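Long-range contacts in type-iv like pilin ttha1219 (Thermus thermophilus, PDB 5G23), which is a type IV-like pilin, probably a structural subunit linked to the type IV pilus machinery that takes up DNA during natural competence: residues Phe145-Leu150 with Ser174-Tyr179; Leu181-Val186 with Asp218-Ala223. One frame throughout, in Å; residues are numbered along the deposited sequence.

Contact 1: Phe145-Leu150 with Ser174-Tyr179; sequences FRVAYL and SALALY
Arg-146 and Tyr-179 start from the same face of the sheet, and their first torsions set CG of Arg-146 anti to its carbonyl carbon (chi1 -59°) and CG of Tyr-179 anti to its backbone N (chi1 173°), bringing the two chains side by side. Their CB atoms are 4.1 Å apart, and CG of Arg-146 comes within 4.2 Å of CD2 of the Tyr-179 ring. A long chain suits this place, since its methylenes flank the tyrosine while the guanidinium leads away to backbone oxygens: NH1 of Arg-146 bonds to Phe-145 O at 3.3 Å from above the carbonyl plane, and NH2 bonds to Glu-211 O. An alanine here would probably leave the Tyr-179 ring without the flank given by CG and the carbonyl oxygen of Glu-211 without this donor. The hydroxyl of Tyr-179 is held in turn by Glu-224.

The face bearing Val-147, Tyr-149, Leu-176 and Leu-178 makes its contacts across the strands through carbon atoms. CE1 of Phe-145 meets CD2 of Leu-178 at 3.9 Å, the methyl lying at the ring edge, and Leu-176 sets CD2 against CB of Tyr-149 at 3.8 Å. Bulky apolar groups suit this buried side.

Paired backbone bonds join Arg-146 to Tyr-179 and Ala-148 to Ala-177; Ala-148 N reaches Ala-177 O at 2.9 Å. Both alanines are small enough for Trp-155 to rest on them.

These are the two inner strands of a four-stranded antiparallel sheet, with strand 154-156 beside 141-151, strand 221-230 beside 173-184, and Leu-74 of strand 69-75 packed on Val-147 and Tyr-149.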
ATOM      1  N   PHE B 145     -16.319   7.250   3.564  1.00 14.90           N
ATOM      2  CA  PHE B 145     -15.355   7.246   2.478  1.00 14.35           C
ATOM      3  C   PHE B 145     -15.916   8.227   1.477  1.00 14.26           C
ATOM      4  O   PHE B 145     -17.062   8.156   1.090  1.00 15.21           O
ATOM      5  CB  PHE B 145     -15.104   5.867   1.817  1.00 14.63           C
ATOM      6  CG  PHE B 145     -14.147   5.869   0.662  1.00 14.64           C
ATOM      7  CD1 PHE B 145     -12.898   6.403   0.760  1.00 16.23           C
ATOM      8  CD2 PHE B 145     -14.489   5.255  -0.552  1.00 16.06           C
ATOM      9  CE1 PHE B 145     -12.010   6.395  -0.331  1.00 16.31           C
ATOM     10  CE2 PHE B 145     -13.619   5.238  -1.674  1.00 16.51           C
ATOM     11  CZ  PHE B 145     -12.356   5.771  -1.529  1.00 16.51           C
ATOM     12  N   ARG B 146     -15.119   9.254   1.209  1.00 14.83           N
ATOM     13  CA  ARG B 146     -15.550  10.376   0.320  1.00 15.86           C
ATOM     14  C   ARG B 146     -14.467  10.583  -0.693  1.00 16.20           C
ATOM     15  O   ARG B 146     -13.227  10.515  -0.377  1.00 16.50           O
ATOM     16  CB  ARG B 146     -15.779  11.700   1.083  1.00 17.04           C
ATOM     17  CG  ARG B 146     -16.806  11.641   2.163  1.00 18.10           C
ATOM     18  CD  ARG B 146     -18.209  11.443   1.574  1.00 19.76           C
ATOM     19  NE  ARG B 146     -19.170  11.614   2.656  1.00 20.32           N
ATOM     20  CZ  ARG B 146     -19.663  10.616   3.372  1.00 24.83           C
ATOM     21  NH1 ARG B 146     -19.317   9.347   3.129  1.00 25.92           N
ATOM     22  NH2 ARG B 146     -20.457  10.891   4.419  1.00 26.44           N
ATOM     23  N   VAL B 147     -14.859  10.882  -1.958  1.00 15.38           N
ATOM     24  CA  VAL B 147     -13.884  11.257  -2.985  1.00 16.13           C
ATOM     25  C   VAL B 147     -14.445  12.497  -3.702  1.00 17.84           C
ATOM     26  O   VAL B 147     -15.578  12.472  -4.140  1.00 18.61           O
ATOM     27  CB  VAL B 147     -13.719  10.157  -4.039  1.00 17.14           C
ATOM     28  CG1 VAL B 147     -12.696  10.520  -5.081  1.00 18.12           C
ATOM     29  CG2 VAL B 147     -13.322   8.815  -3.361  1.00 17.55           C
ATOM     30  N   ALA B 148     -13.658  13.541  -3.767  1.00 16.12           N
ATOM     31  CA  ALA B 148     -13.960  14.741  -4.530  1.00 15.28           C
ATOM     32  C   ALA B 148     -12.874  14.905  -5.603  1.00 14.44           C
ATOM     33  O   ALA B 148     -11.840  14.232  -5.549  1.00 14.70           O
ATOM     34  CB  ALA B 148     -13.943  15.949  -3.630  1.00 16.00           C
ATOM     35  N   TYR B 149     -13.143  15.749  -6.593  1.00 13.27           N
ATOM     36  CA  TYR B 149     -12.196  15.966  -7.636  1.00 14.21           C
ATOM     37  C   TYR B 149     -12.020  17.461  -7.944  1.00 14.16           C
ATOM     38  O   TYR B 149     -12.934  18.281  -7.767  1.00 13.77           O
ATOM     39  CB  TYR B 149     -12.591  15.190  -8.903  1.00 13.71           C
ATOM     40  CG  TYR B 149     -13.865  15.636  -9.546  1.00 14.09           C
ATOM     41  CD1 TYR B 149     -15.065  15.075  -9.175  1.00 14.75           C
ATOM     42  CD2 TYR B 149     -13.867  16.529 -10.668  1.00 15.39           C
ATOM     43  CE1 TYR B 149     -16.233  15.443  -9.789  1.00 15.12           C
ATOM     44  CE2 TYR B 149     -15.033  16.857 -11.308  1.00 16.77           C
ATOM     45  CZ  TYR B 149     -16.201  16.276 -10.860  1.00 16.46           C
ATOM     46  OH  TYR B 149     -17.374  16.634 -11.445  1.00 17.63           O
ATOM     47  N   LEU B 150     -10.844  17.790  -8.447  1.00 14.92           N
ATOM     48  CA  LEU B 150     -10.496  19.172  -8.718  1.00 16.17           C
ATOM     49  C   LEU B 150     -10.529  19.378 -10.214  1.00 17.98           C
ATOM     50  O   LEU B 150      -9.797  18.724 -10.968  1.00 18.45           O
ATOM     51  CB  LEU B 150      -9.111  19.493  -8.170  1.00 17.05           C
ATOM     52  CG  LEU B 150      -8.585  20.916  -8.380  1.00 18.31           C
ATOM     53  CD1 LEU B 150      -9.533  21.968  -7.789  1.00 18.74           C
ATOM     54  CD2 LEU B 150      -7.220  21.038  -7.773  1.00 18.93           C
ATOM     55  N   SER B 174      -7.526  17.443 -12.325  1.00 20.00           N
ATOM     56  CA  SER B 174      -6.126  17.585 -11.950  1.00 20.42           C
ATOM     57  C   SER B 174      -5.757  16.810 -10.680  1.00 18.88           C
ATOM     58  O   SER B 174      -4.572  16.585 -10.446  1.00 18.79           O
ATOM     59  CB  SER B 174      -5.737  19.055 -11.911  1.00 22.23           C
ATOM     60  OG  SER B 174      -6.291  19.699 -10.843  1.00 24.57           O
ATOM     61  N   ALA B 175      -6.741  16.523  -9.832  1.00 17.00           N
ATOM     62  CA  ALA B 175      -6.496  15.843  -8.537  1.00 15.92           C
ATOM     63  C   ALA B 175      -7.735  15.254  -7.957  1.00 15.14           C
ATOM     64  O   ALA B 175      -8.845  15.661  -8.316  1.00 14.42           O
ATOM     65  CB  ALA B 175      -5.837  16.774  -7.552  1.00 16.44           C
ATOM     66  N   LEU B 176      -7.566  14.301  -7.046  1.00 14.93           N
ATOM     67  CA  LEU B 176      -8.644  13.705  -6.261  1.00 14.40           C
ATOM     68  C   LEU B 176      -8.346  14.000  -4.795  1.00 13.83           C
ATOM     69  O   LEU B 176      -7.173  14.015  -4.407  1.00 13.46           O
ATOM     70  CB  LEU B 176      -8.737  12.210  -6.436  1.00 14.40           C
ATOM     71  CG  LEU B 176      -8.977  11.698  -7.852  1.00 15.59           C
ATOM     72  CD1 LEU B 176      -8.958  10.188  -7.853  1.00 15.75           C
ATOM     73  CD2 LEU B 176     -10.310  12.203  -8.401  1.00 15.67           C
ATOM     74  N   ALA B 177      -9.387  14.238  -4.050  1.00 13.05           N
ATOM     75  CA  ALA B 177      -9.311  14.278  -2.611  1.00 13.65           C
ATOM     76  C   ALA B 177     -10.067  13.095  -2.052  1.00 14.23           C
ATOM     77  O   ALA B 177     -11.235  12.861  -2.390  1.00 14.72           O
ATOM     78  CB  ALA B 177      -9.895  15.556  -2.062  1.00 14.39           C
ATOM     79  N   LEU B 178      -9.407  12.333  -1.186  1.00 14.38           N
ATOM     80  CA  LEU B 178      -9.983  11.180  -0.548  1.00 14.70           C
ATOM     81  C   LEU B 178     -10.030  11.371   0.974  1.00 14.76           C
ATOM     82  O   LEU B 178      -9.111  11.973   1.550  1.00 13.55           O
ATOM     83  CB  LEU B 178      -9.185   9.938  -0.901  1.00 17.02           C
ATOM     84  CG  LEU B 178      -9.287   9.653  -2.393  1.00 18.18           C
ATOM     85  CD1 LEU B 178      -8.041  10.190  -3.027  1.00 21.19           C
ATOM     86  CD2 LEU B 178      -9.383   8.192  -2.638  1.00 21.62           C
ATOM     87  N   TYR B 179     -11.136  10.932   1.572  1.00 14.20           N
ATOM     88  CA  TYR B 179     -11.359  11.069   3.009  1.00 15.21           C
ATOM     89  C   TYR B 179     -11.858   9.749   3.579  1.00 14.74           C
ATOM     90  O   TYR B 179     -12.752   9.150   3.046  1.00 14.46           O
ATOM     91  CB  TYR B 179     -12.387  12.180   3.291  1.00 15.15           C
ATOM     92  CG  TYR B 179     -12.782  12.269   4.729  1.00 15.42           C
ATOM     93  CD1 TYR B 179     -12.047  13.011   5.634  1.00 15.85           C
ATOM     94  CD2 TYR B 179     -13.936  11.601   5.202  1.00 16.37           C
ATOM     95  CE1 TYR B 179     -12.390  13.091   6.970  1.00 15.93           C
ATOM     96  CE2 TYR B 179     -14.314  11.677   6.538  1.00 16.17           C
ATOM     97  CZ  TYR B 179     -13.556  12.455   7.416  1.00 15.90           C
ATOM     98  OH  TYR B 179     -13.883  12.489   8.693  1.00 16.20           O
TER

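Contact 2: Leu181-Val186 with Asp218-Ala223; sequences LASVPV and DGRLRA
Ser-183 and Arg-220 make the main polar link between the side chains of the segments. The arginine approaches side-on, giving both NE, at 2.9 Å, and NH2, at 3.2 Å, to Ser-183 OG, which lies close to the guanidinium plane. A bend at chi3 (69°) turns NE to the hydroxyl. NH2 of Arg-220 adds a weak bond to Ser-183 O and another bond to Glu-139 O, while Glu-143 OE2 is a further partner of Ser-183 OG; a small hydroxyl suits a site where so many polar groups converge.

Charge pairing fixes the turn leading into strand 221-230. Arg-222 meets Asp-218 end-on, NH1 to OD1 at 2.8 Å and NH2 to OD2 at 2.9 Å, and its NE forms a salt bridge with Glu-143, so two carboxylates would be expected to favour its positive charge. Asp-218 OD1 also accepts Arg-220 N at 3.0 Å, from the opposite face of the carboxylate, which closes an Asx turn. Gly-219 lies within it at a phi of 73°, a value that favours glycine.

Carbon atoms also pack on the flat charged groups: CD of Pro-185 covers one face of the Arg-220 guanidinium, 3.6 Å from NH1, and CB of Ser-183 lies over a face of the Arg-222 guanidinium. In an apolar pair, CG2 of Val-184 touches CD2 of Leu-221 at 3.9 Å.

Backbone bonds in both directions join Ala-182 to Ala-223 and Val-184 to Leu-221, around the non-hydrogen-bonded pair Ser-183 and Arg-222. The face bearing Val-184, Leu-221 and Ala-223 packs on Leu-45, and Ala-223 also on Leu-49, of helix 44-61, an N-terminal helix laid against an antiparallel sheet as in the type IV pilin fold.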
ATOM      1  N   LEU B 181     -13.053   8.207   7.511  1.00 14.24           N
ATOM      2  CA  LEU B 181     -13.320   8.264   8.954  1.00 13.89           C
ATOM      3  C   LEU B 181     -13.503   6.833   9.411  1.00 13.79           C
ATOM      4  O   LEU B 181     -14.265   6.076   8.822  1.00 13.82           O
ATOM      5  CB  LEU B 181     -14.544   9.075   9.244  1.00 14.48           C
ATOM      6  CG  LEU B 181     -14.995   9.142  10.664  1.00 15.47           C
ATOM      7  CD1 LEU B 181     -14.051   9.919  11.533  1.00 16.39           C
ATOM      8  CD2 LEU B 181     -16.395   9.770  10.744  1.00 16.34           C
ATOM      9  N   ALA B 182     -12.816   6.463  10.483  1.00 13.84           N
ATOM     10  CA  ALA B 182     -12.934   5.134  11.032  1.00 14.09           C
ATOM     11  C   ALA B 182     -13.009   5.231  12.539  1.00 14.73           C
ATOM     12  O   ALA B 182     -12.553   6.194  13.163  1.00 14.74           O
ATOM     13  CB  ALA B 182     -11.786   4.228  10.616  1.00 14.38           C
ATOM     14  N   SER B 183     -13.564   4.177  13.121  1.00 14.94           N
ATOM     15  CA  SER B 183     -13.647   4.037  14.588  1.00 15.23           C
ATOM     16  C   SER B 183     -13.287   2.662  15.044  1.00 15.99           C
ATOM     17  O   SER B 183     -13.453   1.662  14.333  1.00 15.49           O
ATOM     18  CB  SER B 183     -15.071   4.379  15.092  1.00 15.40           C
ATOM     19  OG  SER B 183     -16.035   3.374  14.728  1.00 15.79           O
ATOM     20  N   VAL B 184     -12.866   2.619  16.292  1.00 16.97           N
ATOM     21  CA  VAL B 184     -12.575   1.355  16.986  1.00 18.19           C
ATOM     22  C   VAL B 184     -12.895   1.496  18.466  1.00 18.89           C
ATOM     23  O   VAL B 184     -12.818   2.614  19.031  1.00 19.61           O
ATOM     24  CB  VAL B 184     -11.043   0.969  16.934  1.00 18.59           C
ATOM     25  CG1 VAL B 184     -10.594   0.533  15.578  1.00 18.69           C
ATOM     26  CG2 VAL B 184     -10.163   2.065  17.463  1.00 18.97           C
ATOM     27  N   PRO B 185     -13.207   0.385  19.132  1.00 20.07           N
ATOM     28  CA  PRO B 185     -13.395   0.451  20.596  1.00 21.52           C
ATOM     29  C   PRO B 185     -12.100   0.721  21.322  1.00 22.11           C
ATOM     30  O   PRO B 185     -11.049   0.309  20.828  1.00 22.02           O
ATOM     31  CB  PRO B 185     -13.895  -0.938  20.975  1.00 22.54           C
ATOM     32  CG  PRO B 185     -14.172  -1.655  19.714  1.00 22.25           C
ATOM     33  CD  PRO B 185     -13.381  -0.981  18.613  1.00 20.65           C
ATOM     34  N   VAL B 186     -12.196   1.374  22.465  1.00 23.07           N
ATOM     35  CA  VAL B 186     -11.049   1.594  23.347  1.00 24.39           C
ATOM     36  C   VAL B 186     -11.544   1.551  24.789  1.00 25.85           C
ATOM     37  O   VAL B 186     -12.557   2.148  25.137  1.00 24.74           O
ATOM     38  CB  VAL B 186     -10.308   2.911  22.968  1.00 23.63           C
ATOM     39  CG1 VAL B 186     -11.134   4.140  23.303  1.00 23.59           C
ATOM     40  CG2 VAL B 186      -8.950   2.989  23.686  1.00 25.55           C
ATOM     41  N   ASP B 218     -20.983   7.061  21.060  1.00 21.54           N
ATOM     42  CA  ASP B 218     -20.805   5.691  21.464  1.00 21.23           C
ATOM     43  C   ASP B 218     -19.456   5.450  22.145  1.00 20.66           C
ATOM     44  O   ASP B 218     -19.145   4.270  22.432  1.00 20.38           O
ATOM     45  CB  ASP B 218     -20.916   4.814  20.266  1.00 21.23           C
ATOM     46  CG  ASP B 218     -19.876   5.140  19.204  1.00 20.39           C
ATOM     47  OD1 ASP B 218     -18.877   5.927  19.470  1.00 20.61           O
ATOM     48  OD2 ASP B 218     -20.077   4.714  18.062  1.00 20.38           O
ATOM     49  N   GLY B 219     -18.721   6.521  22.497  1.00 19.84           N
ATOM     50  CA  GLY B 219     -17.467   6.373  23.250  1.00 20.32           C
ATOM     51  C   GLY B 219     -16.292   5.803  22.425  1.00 19.91           C
ATOM     52  O   GLY B 219     -15.184   5.632  22.926  1.00 20.91           O
ATOM     53  N   ARG B 220     -16.504   5.442  21.162  1.00 19.34           N
ATOM     54  CA  ARG B 220     -15.408   4.816  20.360  1.00 18.59           C
ATOM     55  C   ARG B 220     -14.296   5.796  20.022  1.00 18.39           C
ATOM     56  O   ARG B 220     -14.520   7.023  19.927  1.00 17.34           O
ATOM     57  CB  ARG B 220     -15.976   4.201  19.100  1.00 18.60           C
ATOM     58  CG  ARG B 220     -16.780   2.951  19.402  1.00 19.72           C
ATOM     59  CD  ARG B 220     -17.552   2.487  18.213  1.00 19.88           C
ATOM     60  NE  ARG B 220     -16.727   1.963  17.150  1.00 19.85           N
ATOM     61  CZ  ARG B 220     -16.471   0.676  16.905  1.00 20.30           C
ATOM     62  NH1 ARG B 220     -16.819  -0.251  17.736  1.00 21.80           N
ATOM     63  NH2 ARG B 220     -15.782   0.341  15.838  1.00 19.79           N
ATOM     64  N   LEU B 221     -13.090   5.275  19.844  1.00 18.05           N
ATOM     65  CA  LEU B 221     -11.984   6.095  19.343  1.00 18.85           C
ATOM     66  C   LEU B 221     -12.176   6.309  17.842  1.00 17.52           C
ATOM     67  O   LEU B 221     -12.348   5.337  17.112  1.00 15.85           O
ATOM     68  CB  LEU B 221     -10.657   5.385  19.578  1.00 20.99           C
ATOM     69  CG  LEU B 221      -9.340   6.060  19.232  1.00 23.84           C
ATOM     70  CD1 LEU B 221      -8.159   5.485  19.994  1.00 26.17           C
ATOM     71  CD2 LEU B 221      -9.058   5.781  17.782  1.00 26.17           C
ATOM     72  N   ARG B 222     -12.074   7.552  17.408  1.00 16.64           N
ATOM     73  CA  ARG B 222     -12.205   7.916  16.001  1.00 16.92           C
ATOM     74  C   ARG B 222     -10.963   8.575  15.477  1.00 17.89           C
ATOM     75  O   ARG B 222     -10.273   9.293  16.219  1.00 17.38           O
ATOM     76  CB  ARG B 222     -13.394   8.801  15.752  1.00 16.96           C
ATOM     77  CG  ARG B 222     -14.672   8.019  15.697  1.00 17.19           C
ATOM     78  CD  ARG B 222     -15.947   8.852  15.511  1.00 18.01           C
ATOM     79  NE  ARG B 222     -17.003   7.829  15.398  1.00 18.55           N
ATOM     80  CZ  ARG B 222     -17.576   7.172  16.414  1.00 19.19           C
ATOM     81  NH1 ARG B 222     -17.478   7.592  17.674  1.00 19.86           N
ATOM     82  NH2 ARG B 222     -18.352   6.126  16.164  1.00 18.97           N
ATOM     83  N   ALA B 223     -10.638   8.262  14.224  1.00 16.39           N
ATOM     84  CA  ALA B 223      -9.528   8.938  13.517  1.00 15.82           C
ATOM     85  C   ALA B 223      -9.949   9.120  12.047  1.00 15.38           C
ATOM     86  O   ALA B 223     -10.789   8.375  11.544  1.00 14.80           O
ATOM     87  CB  ALA B 223      -8.275   8.131  13.579  1.00 16.35           C
TER

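Strand 173-184 serves both contacts, pairing through its first half with strand 141-151 in contact 1 and through its last residues with strand 221-230 in contact 2, so that three neighbouring strands of one sheet are tied together. Contact 1 is buried near the middle of the chain, and its backbone bonds are backed by aliphatic and aromatic packing, with the polar ends of Arg-146 and Tyr-179 finding partners mainly outside its two segments. Contact 2, its centre 23 Å from that of contact 1, is only partly buried and runs into loops; there an arginine-serine link crosses between the segments, and an aspartate-arginine pair steadies the turn on one side, alongside a hydrophobic face turned to helix 44-61.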